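Catalase-3 (Neurospora crassa, PDB 4AJ9) uses heme to convert hydrogen peroxide into water and molecular oxygen, and probably protects cells from the toxic effects of the peroxide. Local coordinates at residues 233-239 with 521-527; 477-481 with 495-501; 615-619 with 636-640; 620-626 with 668-674. One frame throughout, in Å; residues are numbered along the deposited sequence.

How the contacts relate
Contacts 1, 3 and 4 form a connected series, whereas contact 2 stands apart. Contact 1 joins a loop of the catalase domain to the segment leading into the C-terminal domain. It touches contact 4, their centres about 14 Å apart, where Phe522 meets Leu671, Leu526 meets Phe668, and Ala238 O packs against Lys669 and Phe668. Contacts 3 and 4 both use helix 612-622 of the C-terminal domain, with centres about 13 Å apart and adjoining segments. Contact 2, nested in sequence inside the long loop closed by contact 1, belongs to a helical hairpin whose nearest atoms are about 15 Å from contact 4. All four lie away from the heme-binding and predicted catalytic residues.

Contact 1: residues 233-239 with 521-527; sequences KQGKAAL and IFNESLP
Ile521 lays its CG2 methyl against the backbone of Lys236 and Ala237, joining the loop that leaves strand 223-232 of the catalase beta-barrel to the chain leading into the C-terminal domain of this large catalase. Ile521 CG2 lies 3.6 Å from Lys236 O. Because CG1 sits beside the backbone N (chi1 -68°), the longer branch runs past Lys236 CB and brings CD1 to Ala238 CB. Ala238 CB also meets Phe522 CZ at 4.0 Å, with Leu239 O near the edge of that ring. Farther along, Leu526 CD2 touches two carbonyl oxygens, 3.6 Å from Lys236 O and 3.8 Å from Gln234 O, and reaches Ala237 CB. Pro527 CD follows, 3.3 Å from Gln234 O. A water lies 3.1 Å from Ile521 O and near Lys236 O, but its approach to the latter is too short to be reliable.

In the next shell, one carboxylate oxygen of Glu456 accepts from both Ile521 N and Phe522 N, fixing that turn, while the amide of Gln234 is held by Ser270 N and Arg204 O. Gly235 lets the loops close in: Gly235 CA is 3.7 Å from Pro527 CD, and a CB there would clash with the same CD.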
# COMPACT_ATOMS: atom_id res chain seq x y z
N LYS C 233 -5.43 -18.75 36.76
CA LYS C 233 -6.29 -19.31 37.81
C LYS C 233 -6.77 -20.70 37.43
O LYS C 233 -7.40 -21.40 38.23
CB LYS C 233 -7.47 -18.38 38.11
CG LYS C 233 -7.07 -16.96 38.54
CD LYS C 233 -6.07 -17.00 39.68
CE LYS C 233 -6.66 -17.65 40.92
NZ LYS C 233 -5.63 -17.92 41.97
N GLN C 234 -6.48 -21.10 36.19
CA GLN C 234 -6.84 -22.44 35.72
C GLN C 234 -5.72 -23.45 36.00
O GLN C 234 -5.94 -24.65 35.92
CB GLN C 234 -7.21 -22.42 34.22
CG GLN C 234 -8.51 -21.66 33.89
CD GLN C 234 -8.41 -20.16 34.11
OE1 GLN C 234 -9.24 -19.56 34.79
NE2 GLN C 234 -7.39 -19.53 33.52
N GLY C 235 -4.53 -22.96 36.36
CA GLY C 235 -3.37 -23.81 36.57
C GLY C 235 -2.59 -24.08 35.29
O GLY C 235 -3.17 -24.14 34.21
N LYS C 236 -1.27 -24.22 35.40
CA LYS C 236 -0.47 -24.56 34.22
C LYS C 236 -0.62 -26.04 33.85
O LYS C 236 -0.64 -26.91 34.73
CB LYS C 236 1.00 -24.20 34.44
CG LYS C 236 1.27 -22.70 34.40
CD LYS C 236 2.75 -22.38 34.58
CE LYS C 236 3.22 -22.71 36.00
NZ LYS C 236 4.68 -22.50 36.15
N ALA C 237 -0.73 -26.34 32.56
CA ALA C 237 -0.85 -27.72 32.10
C ALA C 237 -0.24 -27.84 30.72
O ALA C 237 -0.29 -26.89 29.93
CB ALA C 237 -2.32 -28.14 32.05
N ALA C 238 0.36 -28.99 30.42
CA ALA C 238 1.00 -29.19 29.12
C ALA C 238 0.73 -30.58 28.55
O ALA C 238 0.40 -31.52 29.27
CB ALA C 238 2.49 -28.94 29.22
N LEU C 239 0.89 -30.69 27.24
CA LEU C 239 0.73 -31.94 26.53
C LEU C 239 2.06 -32.68 26.56
O LEU C 239 3.02 -32.20 27.16
CB LEU C 239 0.33 -31.63 25.09
CG LEU C 239 -0.86 -30.68 24.93
CD1 LEU C 239 -1.11 -30.32 23.46
CD2 LEU C 239 -2.12 -31.29 25.55
N ILE C 521 5.64 -27.19 35.70
CA ILE C 521 4.23 -27.37 35.37
C ILE C 521 3.70 -28.62 36.07
O ILE C 521 2.64 -28.60 36.69
CB ILE C 521 4.04 -27.52 33.84
CG1 ILE C 521 4.35 -26.19 33.13
CG2 ILE C 521 2.61 -27.97 33.53
CD1 ILE C 521 4.53 -26.34 31.63
N PHE C 522 4.48 -29.69 35.98
CA PHE C 522 4.03 -31.01 36.41
C PHE C 522 4.17 -31.30 37.91
O PHE C 522 3.70 -32.32 38.40
CB PHE C 522 4.75 -32.09 35.59
CG PHE C 522 4.39 -32.06 34.13
CD1 PHE C 522 3.21 -32.61 33.69
CD2 PHE C 522 5.22 -31.44 33.22
CE1 PHE C 522 2.87 -32.58 32.36
CE2 PHE C 522 4.89 -31.41 31.88
CZ PHE C 522 3.71 -31.98 31.45
N ASN C 523 4.81 -30.39 38.65
CA ASN C 523 4.95 -30.62 40.09
C ASN C 523 3.73 -30.13 40.89
O ASN C 523 3.80 -29.96 42.10
CB ASN C 523 6.24 -29.99 40.63
CG ASN C 523 6.12 -28.50 40.87
OD1 ASN C 523 5.25 -27.85 40.30
ND2 ASN C 523 6.99 -27.96 41.71
N GLU C 524 2.62 -29.91 40.20
CA GLU C 524 1.43 -29.39 40.87
C GLU C 524 0.15 -29.75 40.13
O GLU C 524 0.10 -29.69 38.90
CB GLU C 524 1.56 -27.87 41.03
CG GLU C 524 0.42 -27.25 41.81
CD GLU C 524 0.73 -25.84 42.28
OE1 GLU C 524 1.47 -25.12 41.57
OE2 GLU C 524 0.25 -25.46 43.37
N SER C 525 -0.89 -30.10 40.87
CA SER C 525 -2.14 -30.55 40.28
C SER C 525 -3.04 -29.35 39.99
O SER C 525 -2.87 -28.28 40.59
CB SER C 525 -2.83 -31.54 41.21
OG SER C 525 -3.18 -30.92 42.44
N LEU C 526 -3.98 -29.51 39.07
CA LEU C 526 -4.84 -28.39 38.68
C LEU C 526 -5.80 -27.96 39.78
O LEU C 526 -6.32 -28.79 40.53
CB LEU C 526 -5.63 -28.72 37.41
CG LEU C 526 -4.77 -29.08 36.19
CD1 LEU C 526 -5.66 -29.51 35.03
CD2 LEU C 526 -3.89 -27.90 35.81
N PRO C 527 -6.06 -26.64 39.87
CA PRO C 527 -6.95 -26.08 40.90
C PRO C 527 -8.41 -26.34 40.57
O PRO C 527 -9.25 -26.39 41.47
CB PRO C 527 -6.64 -24.57 40.84
CG PRO C 527 -6.20 -24.34 39.43
CD PRO C 527 -5.47 -25.60 39.01
O HOH W 1 0.09 -26.89 37.02

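Contact 2: residues 477-481 with 495-501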
# COMPACT_ATOMS: atom_id res chain seq x y z
N LYS C 477 25.53 -30.12 15.19
CA LYS C 477 25.17 -30.98 16.32
C LYS C 477 26.25 -30.98 17.40
O LYS C 477 25.93 -30.97 18.59
CB LYS C 477 24.83 -32.41 15.87
CG LYS C 477 23.41 -32.55 15.32
CD LYS C 477 23.11 -33.95 14.80
CE LYS C 477 23.90 -34.27 13.54
NZ LYS C 477 23.56 -35.62 13.01
N LYS C 478 27.52 -30.98 17.00
CA LYS C 478 28.61 -30.98 17.98
C LYS C 478 28.66 -29.65 18.72
O LYS C 478 28.92 -29.61 19.92
CB LYS C 478 29.95 -31.26 17.32
CG LYS C 478 30.12 -32.68 16.83
CD LYS C 478 31.48 -32.85 16.17
CE LYS C 478 31.72 -34.28 15.72
NZ LYS C 478 32.89 -34.37 14.81
N ASN C 479 28.42 -28.57 17.99
CA ASN C 479 28.36 -27.23 18.58
C ASN C 479 27.24 -27.15 19.61
O ASN C 479 27.40 -26.56 20.67
CB ASN C 479 28.16 -26.17 17.48
CG ASN C 479 29.36 -26.06 16.58
OD1 ASN C 479 30.45 -26.50 16.94
ND2 ASN C 479 29.18 -25.46 15.41
N VAL C 480 26.10 -27.76 19.28
CA VAL C 480 24.99 -27.83 20.22
C VAL C 480 25.38 -28.59 21.50
O VAL C 480 25.12 -28.11 22.60
CB VAL C 480 23.75 -28.46 19.56
CG1 VAL C 480 22.67 -28.75 20.59
CG2 VAL C 480 23.21 -27.53 18.47
N LEU C 481 26.01 -29.75 21.35
CA LEU C 481 26.46 -30.52 22.52
C LEU C 481 27.44 -29.72 23.38
O LEU C 481 27.36 -29.73 24.60
CB LEU C 481 27.12 -31.84 22.11
CG LEU C 481 26.16 -32.96 21.71
CD1 LEU C 481 26.93 -34.20 21.31
CD2 LEU C 481 25.20 -33.26 22.85
N VAL C 495 21.56 -36.20 25.87
CA VAL C 495 21.27 -35.77 24.50
C VAL C 495 22.24 -36.42 23.51
O VAL C 495 21.82 -36.93 22.47
CB VAL C 495 21.32 -34.23 24.36
CG1 VAL C 495 21.33 -33.83 22.88
CG2 VAL C 495 20.16 -33.58 25.12
N ALA C 496 23.52 -36.41 23.85
CA ALA C 496 24.55 -37.00 22.99
C ALA C 496 24.19 -38.43 22.59
O ALA C 496 24.44 -38.84 21.46
CB ALA C 496 25.91 -36.97 23.67
N VAL C 497 23.59 -39.18 23.51
CA VAL C 497 23.23 -40.56 23.21
C VAL C 497 22.38 -40.64 21.94
O VAL C 497 22.67 -41.41 21.04
CB VAL C 497 22.46 -41.22 24.35
CG1 VAL C 497 21.86 -42.55 23.89
CG2 VAL C 497 23.37 -41.42 25.55
N ALA C 498 21.34 -39.81 21.89
CA ALA C 498 20.42 -39.80 20.75
C ALA C 498 21.10 -39.47 19.43
O ALA C 498 20.74 -40.00 18.38
CB ALA C 498 19.26 -38.81 21.02
N LEU C 499 22.09 -38.59 19.48
CA LEU C 499 22.77 -38.10 18.29
C LEU C 499 23.95 -38.99 17.89
O LEU C 499 24.60 -38.75 16.88
CB LEU C 499 23.27 -36.68 18.54
CG LEU C 499 22.21 -35.72 19.08
CD1 LEU C 499 22.80 -34.33 19.32
CD2 LEU C 499 21.04 -35.64 18.11
N GLY C 500 24.22 -40.02 18.69
CA GLY C 500 25.31 -40.94 18.42
C GLY C 500 26.65 -40.25 18.52
O GLY C 500 27.58 -40.57 17.78
N LEU C 501 26.75 -39.30 19.45
CA LEU C 501 27.99 -38.57 19.65
C LEU C 501 28.59 -38.92 21.01
O LEU C 501 27.90 -39.40 21.91
CB LEU C 501 27.75 -37.06 19.54
CG LEU C 501 27.32 -36.59 18.15
CD1 LEU C 501 26.86 -35.14 18.14
CD2 LEU C 501 28.44 -36.80 17.14
O HOH W 2 24.89 -37.36 14.77
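Leu481 is the main bump between two antiparallel helices of a hairpin, 474-487 and 489-499, whose local axes pass 10.9 Å apart at 167°. Its forked end fills a hollow lined by Val495, Ala496, Leu499 and Leu501. On one prong, Leu481 CD2 faces Val495 CG1 at 3.9 Å and the backbone of Ala496; on the other, Leu481 CD1 abuts Ala496 CB and presses on Leu501 CD1 at 3.3 Å, closer than usual van der Waals contact.

Leu501 closes the hollow because a Schellman motif at Gly500, with Leu501 N bonded to Ala496 O, turns the chain back toward the first helix. Leu501 CD1 then sits between Leu481 and Lys477, 4.1 Å from Lys477 CB. The Lys477 chain runs on alongside Leu499 CD2 and bends near its end (chi3 -69°), where Lys477 NZ donates to a water 2.8 Å away that in turn donates to Leu499 O. Leu569 of a second subunit also packs on Lys477. An alanine at Leu481 would probably open a gap between the helices and leave Leu501 CD1 without its closest support. Apolar packing thus joins the helices, with the lysine's ammonium group linked to Leu499 O through water.

Contact 3: residues 615-619 with 636-640; sequences QILTD and ALQSI
The flat peptide unit between Ala636 and Leu637 meets the CD2 methyl of Leu617, 3.8 Å from Ala636 O and 4.0 Å from Leu637 N. Two other flat groups lie on the far flank of helix 612-622: the Gln615 amide points NE2 within its own plane at Asp619 OD1, which it meets from above the carboxylate, 48° out of plane. Both contacting helices, 612-622 and 634-639, belong to the amidotransferase-like alpha/beta domain, where they precede and follow strand 627-630 of the parallel sheet.

Leu617 CD2 also touches Ala636 CB and lies 4.2 Å from Leu637 CD2, while Phe598 and Val590 flank Leu617 and Ala636 from elsewhere in the domain. In the last turn of the second helix, Ser639 OG folds back to donate to Ala636 O. Ile640, just past that helix, holds CG1 between backbone N and carbonyl carbon (chi1 61°). From there the Ile640 side chain crosses that of Leu617 at about a right angle, and Ile640 CD1 presses on Leu617 CG at 3.5 Å, tighter than usual. The other branch runs antiparallel alongside Thr618, whose hydroxyl has Ser614 O as its polar partner, and Ile640 CG2 comes within 3.3 Å of Thr618 OG1.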
# COMPACT_ATOMS: atom_id res chain seq x y z
N GLN C 615 -7.28 -47.50 19.22
CA GLN C 615 -6.21 -46.51 19.07
C GLN C 615 -6.44 -45.34 20.02
O GLN C 615 -5.49 -44.83 20.62
CB GLN C 615 -6.13 -46.00 17.62
CG GLN C 615 -4.89 -45.17 17.32
CD GLN C 615 -3.61 -45.96 17.49
OE1 GLN C 615 -3.41 -46.97 16.81
NE2 GLN C 615 -2.74 -45.51 18.39
N ILE C 616 -7.70 -44.94 20.15
CA ILE C 616 -8.08 -43.86 21.06
C ILE C 616 -7.72 -44.20 22.50
O ILE C 616 -7.19 -43.37 23.24
CB ILE C 616 -9.59 -43.55 20.96
CG1 ILE C 616 -9.92 -42.96 19.58
CG2 ILE C 616 -10.00 -42.54 22.04
CD1 ILE C 616 -11.40 -42.70 19.36
N LEU C 617 -8.03 -45.43 22.92
CA LEU C 617 -7.74 -45.83 24.30
C LEU C 617 -6.24 -45.96 24.50
O LEU C 617 -5.72 -45.59 25.55
CB LEU C 617 -8.44 -47.14 24.64
CG LEU C 617 -8.44 -47.52 26.12
CD1 LEU C 617 -9.06 -46.41 26.94
CD2 LEU C 617 -9.20 -48.84 26.34
N THR C 618 -5.56 -46.48 23.48
CA THR C 618 -4.11 -46.63 23.52
C THR C 618 -3.42 -45.27 23.60
O THR C 618 -2.52 -45.08 24.44
CB THR C 618 -3.60 -47.43 22.29
OG1 THR C 618 -4.14 -48.76 22.32
CG2 THR C 618 -2.08 -47.50 22.28
N ASP C 619 -3.82 -44.33 22.74
CA ASP C 619 -3.24 -42.99 22.75
C ASP C 619 -3.46 -42.35 24.11
O ASP C 619 -2.53 -41.84 24.72
CB ASP C 619 -3.88 -42.09 21.68
CG ASP C 619 -3.47 -42.45 20.25
OD1 ASP C 619 -2.41 -43.06 20.04
OD2 ASP C 619 -4.23 -42.09 19.31
N ALA C 636 -11.93 -53.80 27.52
CA ALA C 636 -11.21 -52.90 26.60
C ALA C 636 -9.81 -52.57 27.10
O ALA C 636 -8.85 -52.60 26.32
CB ALA C 636 -12.02 -51.62 26.33
N LEU C 637 -9.69 -52.25 28.39
CA LEU C 637 -8.38 -52.03 29.01
C LEU C 637 -7.49 -53.27 28.88
O LEU C 637 -6.32 -53.19 28.51
CB LEU C 637 -8.53 -51.65 30.49
CG LEU C 637 -9.20 -50.31 30.80
CD1 LEU C 637 -9.55 -50.22 32.27
CD2 LEU C 637 -8.32 -49.13 30.39
N GLN C 638 -8.06 -54.44 29.18
CA GLN C 638 -7.36 -55.70 28.99
C GLN C 638 -6.86 -55.86 27.55
O GLN C 638 -5.75 -56.32 27.32
CB GLN C 638 -8.25 -56.88 29.39
CG GLN C 638 -8.72 -56.81 30.83
CD GLN C 638 -9.60 -57.99 31.23
OE1 GLN C 638 -10.13 -58.71 30.37
NE2 GLN C 638 -9.77 -58.18 32.53
N SER C 639 -7.68 -55.45 26.57
CA SER C 639 -7.32 -55.64 25.16
C SER C 639 -6.07 -54.86 24.75
O SER C 639 -5.36 -55.26 23.84
CB SER C 639 -8.49 -55.28 24.24
OG SER C 639 -8.69 -53.87 24.17
N ILE C 640 -5.81 -53.74 25.42
CA ILE C 640 -4.60 -52.97 25.12
C ILE C 640 -3.49 -53.15 26.17
O ILE C 640 -2.55 -52.37 26.22
CB ILE C 640 -4.88 -51.47 24.92
CG1 ILE C 640 -5.48 -50.86 26.19
CG2 ILE C 640 -5.78 -51.25 23.70
CD1 ILE C 640 -5.47 -49.35 26.18

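Contact 4: residues 620-626 with 668-674; sequences GYRWGKP and FKFLERF
A Schellman motif ends helix 612-622, and Arg673 binds the carbonyls gathered there. Within the motif, Lys625 N returns to Gly620 O and Gly624 N to Tyr621 O. Arg673 NH1 adds a second donor to Tyr621 O, at 3.0 Å in the carbonyl plane on a lone pair, and also reaches Lys625 O at 2.7 Å, this time tilted 31° from the carbonyl plane. A weak bond from NH2 supports the latter, and NH2 is bonded to Ala647 O as well. The guanidinium is held flat between Tyr621, whose ring plane is 10° from its own, and Phe670 CB on the opposite face. The Arg673 chain, extended from CG to NE, carries CD over the Tyr621 ring in a CH-pi contact, 3.9 Å from the ring centroid. A leucine in place of Arg673 would probably leave Lys625 O without its side-chain donor and the Tyr621 ring without its flat, charged neighbour.

Beside this, Phe670 N donates to Gly624 O at 2.8 Å, and Lys669 NZ to Trp623 O at 2.9 Å. Lys625 NZ, 3.9 Å from Lys669 NZ, shares a water with it; both ammonium groups form salt bridges to Glu243 of helix 241-250, which probably offset their repulsion and tie the C-terminal domain to the catalase domain. Pro626 CG meets the edge of Phe670 at CE1. From here the chain enters strand 627-630, completing the right-handed beta-alpha-beta crossover from strand 587-590 that is typical of this parallel-sheet, amidotransferase-like fold.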
# COMPACT_ATOMS: atom_id res chain seq x y z
N GLY C 620 -4.70 -42.37 24.57
CA GLY C 620 -5.06 -41.76 25.84
C GLY C 620 -4.16 -42.29 26.94
O GLY C 620 -3.59 -41.53 27.73
N TYR C 621 -3.99 -43.61 26.96
CA TYR C 621 -3.12 -44.21 27.97
C TYR C 621 -1.67 -43.80 27.80
O TYR C 621 -1.03 -43.37 28.77
CB TYR C 621 -3.23 -45.73 27.98
CG TYR C 621 -2.24 -46.37 28.93
CD1 TYR C 621 -2.54 -46.52 30.29
CD2 TYR C 621 -1.00 -46.80 28.49
CE1 TYR C 621 -1.63 -47.10 31.17
CE2 TYR C 621 -0.09 -47.37 29.35
CZ TYR C 621 -0.40 -47.52 30.68
OH TYR C 621 0.54 -48.10 31.51
N ARG C 622 -1.13 -43.92 26.59
CA ARG C 622 0.28 -43.62 26.37
C ARG C 622 0.65 -42.15 26.58
O ARG C 622 1.78 -41.83 26.91
CB ARG C 622 0.72 -44.05 24.98
CG ARG C 622 1.74 -45.16 25.01
CD ARG C 622 1.11 -46.51 24.84
NE ARG C 622 1.05 -46.88 23.44
CZ ARG C 622 1.46 -48.04 22.93
NH1 ARG C 622 1.97 -48.98 23.72
NH2 ARG C 622 1.35 -48.25 21.63
N TRP C 623 -0.32 -41.26 26.37
CA TRP C 623 -0.10 -39.83 26.53
C TRP C 623 -0.35 -39.38 27.97
O TRP C 623 -0.39 -38.17 28.25
CB TRP C 623 -1.00 -39.08 25.55
CG TRP C 623 -0.64 -39.38 24.12
CD1 TRP C 623 0.53 -39.91 23.67
CD2 TRP C 623 -1.46 -39.18 22.97
NE1 TRP C 623 0.50 -40.04 22.30
CE2 TRP C 623 -0.72 -39.60 21.84
CE3 TRP C 623 -2.76 -38.68 22.77
CZ2 TRP C 623 -1.22 -39.53 20.54
CZ3 TRP C 623 -3.26 -38.62 21.48
CH2 TRP C 623 -2.49 -39.03 20.38
N GLY C 624 -0.52 -40.34 28.87
CA GLY C 624 -0.62 -40.07 30.30
C GLY C 624 -1.96 -39.59 30.83
O GLY C 624 -2.03 -39.10 31.96
N LYS C 625 -3.02 -39.72 30.04
CA LYS C 625 -4.34 -39.27 30.47
C LYS C 625 -4.98 -40.24 31.46
O LYS C 625 -4.70 -41.44 31.44
CB LYS C 625 -5.29 -39.12 29.26
CG LYS C 625 -4.79 -38.23 28.16
CD LYS C 625 -5.79 -38.14 27.00
CE LYS C 625 -5.20 -37.41 25.81
NZ LYS C 625 -4.84 -36.00 26.19
N PRO C 626 -5.85 -39.72 32.34
CA PRO C 626 -6.74 -40.61 33.09
C PRO C 626 -7.56 -41.42 32.09
O PRO C 626 -8.20 -40.82 31.23
CB PRO C 626 -7.68 -39.64 33.82
CG PRO C 626 -7.01 -38.33 33.79
CD PRO C 626 -6.10 -38.29 32.62
N PHE C 668 -3.96 -34.65 36.05
CA PHE C 668 -3.91 -34.31 34.62
C PHE C 668 -3.02 -35.19 33.72
O PHE C 668 -3.50 -35.75 32.74
CB PHE C 668 -3.61 -32.83 34.40
CG PHE C 668 -3.79 -32.42 32.97
CD1 PHE C 668 -5.07 -32.27 32.46
CD2 PHE C 668 -2.70 -32.25 32.14
CE1 PHE C 668 -5.26 -31.92 31.13
CE2 PHE C 668 -2.89 -31.91 30.81
CZ PHE C 668 -4.17 -31.75 30.31
N LYS C 669 -1.74 -35.30 34.04
CA LYS C 669 -0.87 -36.26 33.37
C LYS C 669 -0.26 -37.21 34.39
O LYS C 669 0.23 -36.80 35.44
CB LYS C 669 0.25 -35.56 32.61
CG LYS C 669 -0.21 -34.71 31.43
CD LYS C 669 -0.80 -35.56 30.32
CE LYS C 669 -0.55 -34.91 28.96
NZ LYS C 669 -1.43 -35.50 27.91
N PHE C 670 -0.29 -38.50 34.06
CA PHE C 670 0.28 -39.51 34.92
C PHE C 670 1.68 -39.87 34.46
O PHE C 670 1.87 -40.70 33.56
CB PHE C 670 -0.65 -40.71 35.01
CG PHE C 670 -1.85 -40.44 35.87
CD1 PHE C 670 -2.93 -39.74 35.37
CD2 PHE C 670 -1.85 -40.82 37.20
CE1 PHE C 670 -4.02 -39.46 36.17
CE2 PHE C 670 -2.94 -40.54 38.01
CZ PHE C 670 -4.03 -39.86 37.49
N LEU C 671 2.66 -39.24 35.09
CA LEU C 671 4.05 -39.26 34.62
C LEU C 671 4.76 -40.58 34.87
O LEU C 671 5.89 -40.78 34.42
CB LEU C 671 4.84 -38.12 35.26
CG LEU C 671 4.31 -36.71 34.98
CD1 LEU C 671 5.22 -35.66 35.65
CD2 LEU C 671 4.21 -36.46 33.48
N GLU C 672 4.11 -41.50 35.58
CA GLU C 672 4.73 -42.79 35.83
C GLU C 672 4.80 -43.61 34.55
O GLU C 672 5.49 -44.62 34.49
CB GLU C 672 4.00 -43.58 36.92
CG GLU C 672 2.52 -43.32 36.99
CD GLU C 672 2.20 -42.06 37.77
OE1 GLU C 672 2.54 -41.99 38.97
OE2 GLU C 672 1.59 -41.14 37.19
N ARG C 673 4.10 -43.14 33.52
CA ARG C 673 4.00 -43.88 32.26
C ARG C 673 5.11 -43.53 31.27
O ARG C 673 5.12 -44.01 30.14
CB ARG C 673 2.64 -43.63 31.60
CG ARG C 673 1.47 -44.03 32.48
CD ARG C 673 0.15 -43.89 31.76
NE ARG C 673 -0.95 -43.91 32.72
CZ ARG C 673 -2.16 -43.41 32.50
NH1 ARG C 673 -2.46 -42.86 31.33
NH2 ARG C 673 -3.07 -43.47 33.46
N PHE C 674 6.04 -42.70 31.72
CA PHE C 674 7.13 -42.25 30.86
C PHE C 674 8.50 -42.68 31.36
O PHE C 674 8.89 -42.33 32.47
CB PHE C 674 7.07 -40.74 30.69
CG PHE C 674 5.78 -40.27 30.11
CD1 PHE C 674 4.69 -40.02 30.93
CD2 PHE C 674 5.63 -40.13 28.74
CE1 PHE C 674 3.48 -39.61 30.40
CE2 PHE C 674 4.42 -39.72 28.21
CZ PHE C 674 3.35 -39.46 29.04
O HOH W 3 3.77 -43.69 27.81
O HOH W 4 -3.95 -34.97 28.41